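Long-range contact in cytochrome C (Marichromatium purpuratum 984, PDB 5LO9), which probably oxidises thiosulfate to tetrathionate, and may run the reverse reaction, passing electrons through its four c-type haems as a fused TsdBA enzyme: residues S242-E254 with W362-G376. Residues are numbered along the deposited sequence; the frame is centred on the assembly and turned at random.
Sequences SRFTPPSRDALPE and WLATGAPTGDTAMSG. With EDO (1,2-ethanediol), chain B; EDO (1,2-ethanediol), chain R; EDO (1,2-ethanediol), chain X.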
loop_
_atom_site.group_PDB
_atom_site.type_symbol
_atom_site.label_atom_id
_atom_site.label_comp_id
_atom_site.label_asym_id
_atom_site.label_seq_id
_atom_site.Cartn_x
_atom_site.Cartn_y
_atom_site.Cartn_z
ATOM N N SER A 242 6.272 18.814 16.865
ATOM C CA SER A 242 6.457 18.623 15.415
ATOM C C SER A 242 6.226 17.163 15.034
ATOM O O SER A 242 7.044 16.546 14.343
ATOM C CB SER A 242 7.836 19.101 14.948
ATOM O OG SER A 242 7.968 20.511 15.085
ATOM N N ARG A 243 5.133 16.597 15.555
ATOM C CA ARG A 243 4.775 15.200 15.363
ATOM C C ARG A 243 3.419 15.047 14.678
ATOM O O ARG A 243 2.521 15.896 14.809
ATOM C CB ARG A 243 4.784 14.448 16.700
ATOM C CG ARG A 243 6.064 13.665 16.890
ATOM C CD ARG A 243 6.174 13.016 18.249
ATOM N NE ARG A 243 7.465 12.335 18.323
ATOM C CZ ARG A 243 7.937 11.716 19.397
ATOM N NH1 ARG A 243 7.204 11.682 20.509
ATOM N NH2 ARG A 243 9.124 11.107 19.339
ATOM N N PHE A 244 3.300 13.935 13.942
ATOM C CA PHE A 244 2.121 13.637 13.132
ATOM C C PHE A 244 0.886 13.439 13.995
ATOM O O PHE A 244 0.948 12.954 15.131
ATOM C CB PHE A 244 2.378 12.388 12.265
ATOM C CG PHE A 244 1.179 11.891 11.523
ATOM C CD1 PHE A 244 0.847 12.447 10.301
ATOM C CD2 PHE A 244 0.392 10.850 12.034
ATOM C CE1 PHE A 244 -0.260 12.012 9.581
ATOM C CE2 PHE A 244 -0.739 10.394 11.319
ATOM C CZ PHE A 244 -1.061 10.992 10.069
ATOM N N THR A 245 -0.251 13.830 13.448
ATOM C CA THR A 245 -1.520 13.609 14.119
ATOM C C THR A 245 -2.421 12.757 13.245
ATOM O O THR A 245 -2.697 13.141 12.099
ATOM C CB THR A 245 -2.194 14.919 14.431
ATOM O OG1 THR A 245 -1.385 15.626 15.384
ATOM C CG2 THR A 245 -3.571 14.641 14.971
ATOM N N PRO A 246 -2.868 11.591 13.693
ATOM C CA PRO A 246 -3.796 10.829 12.893
ATOM C C PRO A 246 -5.190 11.408 12.972
ATOM O O PRO A 246 -5.526 12.163 13.898
ATOM C CB PRO A 246 -3.761 9.441 13.521
ATOM C CG PRO A 246 -2.621 9.502 14.548
ATOM C CD PRO A 246 -2.483 10.871 14.918
ATOM N N PRO A 247 -6.057 10.970 12.084
ATOM C CA PRO A 247 -7.428 11.458 12.097
ATOM C C PRO A 247 -8.147 11.091 13.380
ATOM O O PRO A 247 -7.909 10.047 13.989
ATOM C CB PRO A 247 -8.071 10.760 10.885
ATOM C CG PRO A 247 -7.094 9.852 10.337
ATOM C CD PRO A 247 -5.742 10.214 10.873
ATOM N N SER A 248 -9.049 11.971 13.774
ATOM C CA SER A 248 -9.890 11.704 14.918
ATOM C C SER A 248 -10.695 10.436 14.674
ATOM O O SER A 248 -10.946 10.047 13.538
ATOM C CB SER A 248 -10.801 12.905 15.163
ATOM O OG SER A 248 -12.121 12.492 15.477
ATOM N N ARG A 249 -11.089 9.777 15.757
ATOM C CA ARG A 249 -11.895 8.569 15.663
ATOM C C ARG A 249 -13.329 8.834 15.213
ATOM O O ARG A 249 -14.044 7.879 14.888
ATOM C CB ARG A 249 -11.904 7.868 17.017
ATOM C CG ARG A 249 -10.606 7.172 17.375
ATOM C CD ARG A 249 -10.564 6.777 18.853
ATOM N NE ARG A 249 -9.657 5.653 19.083
ATOM C CZ ARG A 249 -8.449 5.694 19.654
ATOM N NH1 ARG A 249 -7.940 6.846 20.113
ATOM N NH2 ARG A 249 -7.744 4.542 19.751
ATOM N N ASP A 250 -13.765 10.097 15.195
ATOM C CA ASP A 250 -15.045 10.472 14.588
ATOM C C ASP A 250 -14.937 10.597 13.076
ATOM O O ASP A 250 -15.900 10.303 12.361
ATOM C CB ASP A 250 -15.522 11.815 15.124
ATOM C CG ASP A 250 -15.673 11.825 16.629
ATOM O OD1 ASP A 250 -16.321 10.897 17.172
ATOM O OD2 ASP A 250 -15.155 12.774 17.269
ATOM N N ALA A 251 -13.766 10.997 12.585
ATOM C CA ALA A 251 -13.539 11.269 11.173
ATOM C C ALA A 251 -13.232 10.003 10.363
ATOM O O ALA A 251 -12.193 9.909 9.711
ATOM C CB ALA A 251 -12.394 12.266 11.064
ATOM N N LEU A 252 -14.180 9.004 10.380
ATOM C CA LEU A 252 -13.954 7.855 9.501
ATOM C C LEU A 252 -14.253 8.210 8.040
ATOM O O LEU A 252 -15.082 9.081 7.770
ATOM C CB LEU A 252 -14.844 6.681 9.873
ATOM C CG LEU A 252 -14.536 5.724 11.001
ATOM C CD1 LEU A 252 -15.546 4.548 10.892
ATOM C CD2 LEU A 252 -13.081 5.262 10.968
ATOM N N PRO A 253 -13.652 7.506 7.075
ATOM C CA PRO A 253 -13.967 7.792 5.677
ATOM C C PRO A 253 -15.409 7.416 5.386
ATOM O O PRO A 253 -16.057 6.682 6.139
ATOM C CB PRO A 253 -12.978 6.919 4.878
ATOM C CG PRO A 253 -11.924 6.568 5.794
ATOM C CD PRO A 253 -12.606 6.465 7.158
ATOM N N GLU A 254 -15.916 7.962 4.285
ATOM C CA GLU A 254 -17.307 7.765 3.913
ATOM C C GLU A 254 -17.533 6.457 3.168
ATOM O O GLU A 254 -16.723 6.034 2.332
ATOM C CB GLU A 254 -17.765 8.939 3.067
ATOM C CG GLU A 254 -18.146 10.094 3.935
ATOM C CD GLU A 254 -18.716 11.217 3.145
ATOM O OE1 GLU A 254 -18.675 11.129 1.888
ATOM O OE2 GLU A 254 -19.210 12.172 3.789
ATOM N N TRP A 362 -5.724 4.527 6.700
ATOM C CA TRP A 362 -6.482 5.653 7.221
ATOM C C TRP A 362 -5.721 6.401 8.321
ATOM O O TRP A 362 -5.647 7.636 8.298
ATOM C CB TRP A 362 -7.818 5.152 7.730
ATOM C CG TRP A 362 -8.564 6.173 8.463
ATOM C CD1 TRP A 362 -9.095 7.303 7.952
ATOM C CD2 TRP A 362 -8.907 6.156 9.851
ATOM N NE1 TRP A 362 -9.749 8.000 8.930
ATOM C CE2 TRP A 362 -9.654 7.314 10.104
ATOM C CE3 TRP A 362 -8.654 5.277 10.894
ATOM C CZ2 TRP A 362 -10.138 7.625 11.351
ATOM C CZ3 TRP A 362 -9.138 5.577 12.125
ATOM C CH2 TRP A 362 -9.870 6.752 12.352
ATOM N N LEU A 363 -5.119 5.674 9.279
ATOM C CA LEU A 363 -4.370 6.352 10.342
ATOM C C LEU A 363 -3.275 7.237 9.782
ATOM O O LEU A 363 -2.874 8.209 10.435
ATOM C CB LEU A 363 -3.737 5.360 11.295
ATOM C CG LEU A 363 -4.669 4.554 12.166
ATOM C CD1 LEU A 363 -3.864 3.583 12.978
ATOM C CD2 LEU A 363 -5.487 5.489 13.049
ATOM N N ALA A 364 -2.782 6.910 8.587
ATOM C CA ALA A 364 -1.655 7.583 7.955
ATOM C C ALA A 364 -2.070 8.751 7.062
ATOM O O ALA A 364 -1.212 9.312 6.353
ATOM C CB ALA A 364 -0.854 6.593 7.139
ATOM N N THR A 365 -3.355 9.118 7.072
ATOM C CA THR A 365 -3.841 10.233 6.268
ATOM C C THR A 365 -2.973 11.473 6.439
ATOM O O THR A 365 -2.772 11.970 7.558
ATOM C CB THR A 365 -5.272 10.561 6.649
ATOM O OG1 THR A 365 -6.130 9.438 6.443
ATOM C CG2 THR A 365 -5.715 11.610 5.766
ATOM N N GLY A 366 -2.450 11.951 5.326
ATOM C CA GLY A 366 -1.655 13.143 5.279
ATOM C C GLY A 366 -0.157 12.932 5.288
ATOM O O GLY A 366 0.586 13.864 4.938
ATOM N N ALA A 367 0.305 11.744 5.679
ATOM C CA ALA A 367 1.728 11.504 5.860
ATOM C C ALA A 367 2.442 11.327 4.521
ATOM O O ALA A 367 1.868 10.817 3.555
ATOM C CB ALA A 367 1.955 10.283 6.733
ATOM N N PRO A 368 3.704 11.749 4.446
ATOM C CA PRO A 368 4.446 11.795 3.173
ATOM C C PRO A 368 4.999 10.446 2.745
ATOM O O PRO A 368 5.819 9.842 3.437
ATOM C CB PRO A 368 5.574 12.785 3.474
ATOM C CG PRO A 368 5.809 12.615 4.917
ATOM C CD PRO A 368 4.433 12.414 5.518
ATOM N N THR A 369 4.607 10.020 1.555
ATOM C CA THR A 369 5.026 8.728 1.053
ATOM C C THR A 369 6.541 8.673 1.029
ATOM O O THR A 369 7.198 9.565 0.485
ATOM C CB THR A 369 4.463 8.498 -0.357
ATOM O OG1 THR A 369 3.033 8.573 -0.339
ATOM C CG2 THR A 369 4.849 7.126 -0.881
ATOM N N GLY A 370 7.094 7.608 1.595
ATOM C CA GLY A 370 8.502 7.322 1.444
ATOM C C GLY A 370 9.377 7.875 2.530
ATOM O O GLY A 370 10.588 7.653 2.486
ATOM N N ASP A 371 8.798 8.590 3.489
ATOM C CA ASP A 371 9.488 9.097 4.668
ATOM C C ASP A 371 9.701 7.936 5.627
ATOM O O ASP A 371 8.802 7.561 6.398
ATOM C CB ASP A 371 8.656 10.199 5.314
ATOM C CG ASP A 371 9.401 10.941 6.422
ATOM O OD1 ASP A 371 8.974 12.096 6.705
ATOM O OD2 ASP A 371 10.407 10.401 6.974
ATOM N N THR A 372 10.898 7.370 5.597
ATOM C CA THR A 372 11.168 6.194 6.412
ATOM C C THR A 372 11.634 6.554 7.818
ATOM O O THR A 372 12.019 5.656 8.570
ATOM C CB THR A 372 12.211 5.310 5.737
ATOM O OG1 THR A 372 13.501 5.899 5.882
ATOM C CG2 THR A 372 11.906 5.172 4.240
ATOM N N ALA A 373 11.635 7.839 8.175
ATOM C CA ALA A 373 12.091 8.317 9.471
ATOM C C ALA A 373 11.133 9.340 10.045
ATOM O O ALA A 373 11.539 10.362 10.597
ATOM C CB ALA A 373 13.490 8.918 9.387
ATOM N N MET A 374 9.843 9.095 9.926
ATOM C CA MET A 374 8.897 9.972 10.594
ATOM C C MET A 374 9.173 9.958 12.088
ATOM O O MET A 374 9.479 8.915 12.663
ATOM C CB MET A 374 7.455 9.525 10.324
ATOM C CG MET A 374 6.867 9.974 8.983
ATOM S SD MET A 374 5.136 9.527 8.945
ATOM C CE MET A 374 4.390 11.001 9.588
ATOM N N SER A 375 9.141 11.137 12.700
ATOM C CA SER A 375 9.328 11.227 14.136
ATOM C C SER A 375 8.215 10.473 14.856
ATOM O O SER A 375 7.026 10.700 14.611
ATOM C CB SER A 375 9.363 12.685 14.575
ATOM O OG SER A 375 9.106 12.791 15.967
ATOM N N GLY A 376 8.612 9.566 15.743
ATOM C CA GLY A 376 7.693 8.715 16.465
ATOM C C GLY A 376 7.733 7.277 16.017
ATOM O O GLY A 376 7.084 6.433 16.639
HETATM C C1 EDO B . -10.228 2.723 17.160
HETATM O O1 EDO B . -9.780 2.393 18.459
HETATM C C2 EDO B . -9.370 3.880 16.623
HETATM O O2 EDO B . -8.378 3.656 15.591
HETATM C C1 EDO R . 12.493 8.374 16.006
HETATM O O1 EDO R . 11.521 9.235 16.641
HETATM C C2 EDO R . 11.916 7.814 14.716
HETATM O O2 EDO R . 12.728 8.181 13.586
HETATM C C1 EDO X . -8.592 8.211 4.053
HETATM O O1 EDO X . -8.678 9.426 4.836
HETATM C C2 EDO X . -8.655 8.595 2.566
HETATM O O2 EDO X . -9.993 8.496 2.043
#
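Trp-362, in the last turn of helix 351-363, is gripped on both faces of its indole by the loop 242-254. Pro-247 CG lies over one face, 3.8 Å from the centroid of the five-membered ring of Trp-362, a CH-pi contact. Across the opposite face Leu-252 CD2 sits above the six-membered ring and Pro-253 CD above the five-membered one. The loop curls round the rim as well: Trp-362 NE1 donates to Ala-251 O at 3.2 Å, a bent bond (136° at the hydrogen) that, with the packing on both faces, probably helps to set the turn of the ring. CG anti to the backbone N (chi1 171°) places the indole between Pro-247 on one face and Leu-252 and Pro-253 on the other. An alanine here would probably leave the Ala-251 carbonyl without its indole donor and open a gap between Pro-247 and Leu-252.

Phe-244 is the second large contributor. Its ring directs an edge at the chain leaving the helix: Phe-244 CE2 lies 3.2 Å from Leu-363 O, and Phe-244 CZ equally near Thr-365 O, both oxygens near the ring plane. Met-374 CE touches Phe-244 CB at 3.6 Å and lies oblique to the ring, which Trp-304 of helix 304-307 also meets. Farther along, Arg-243 NE donates to Ser-375 OG (2.9 Å), almost straight and in the guanidinium plane.

This exemplifies a proline-rich, irregular loop clasping a helix C-terminus and the type II turn from Ala-364 to Ala-367, whose residues also meet the second subunit.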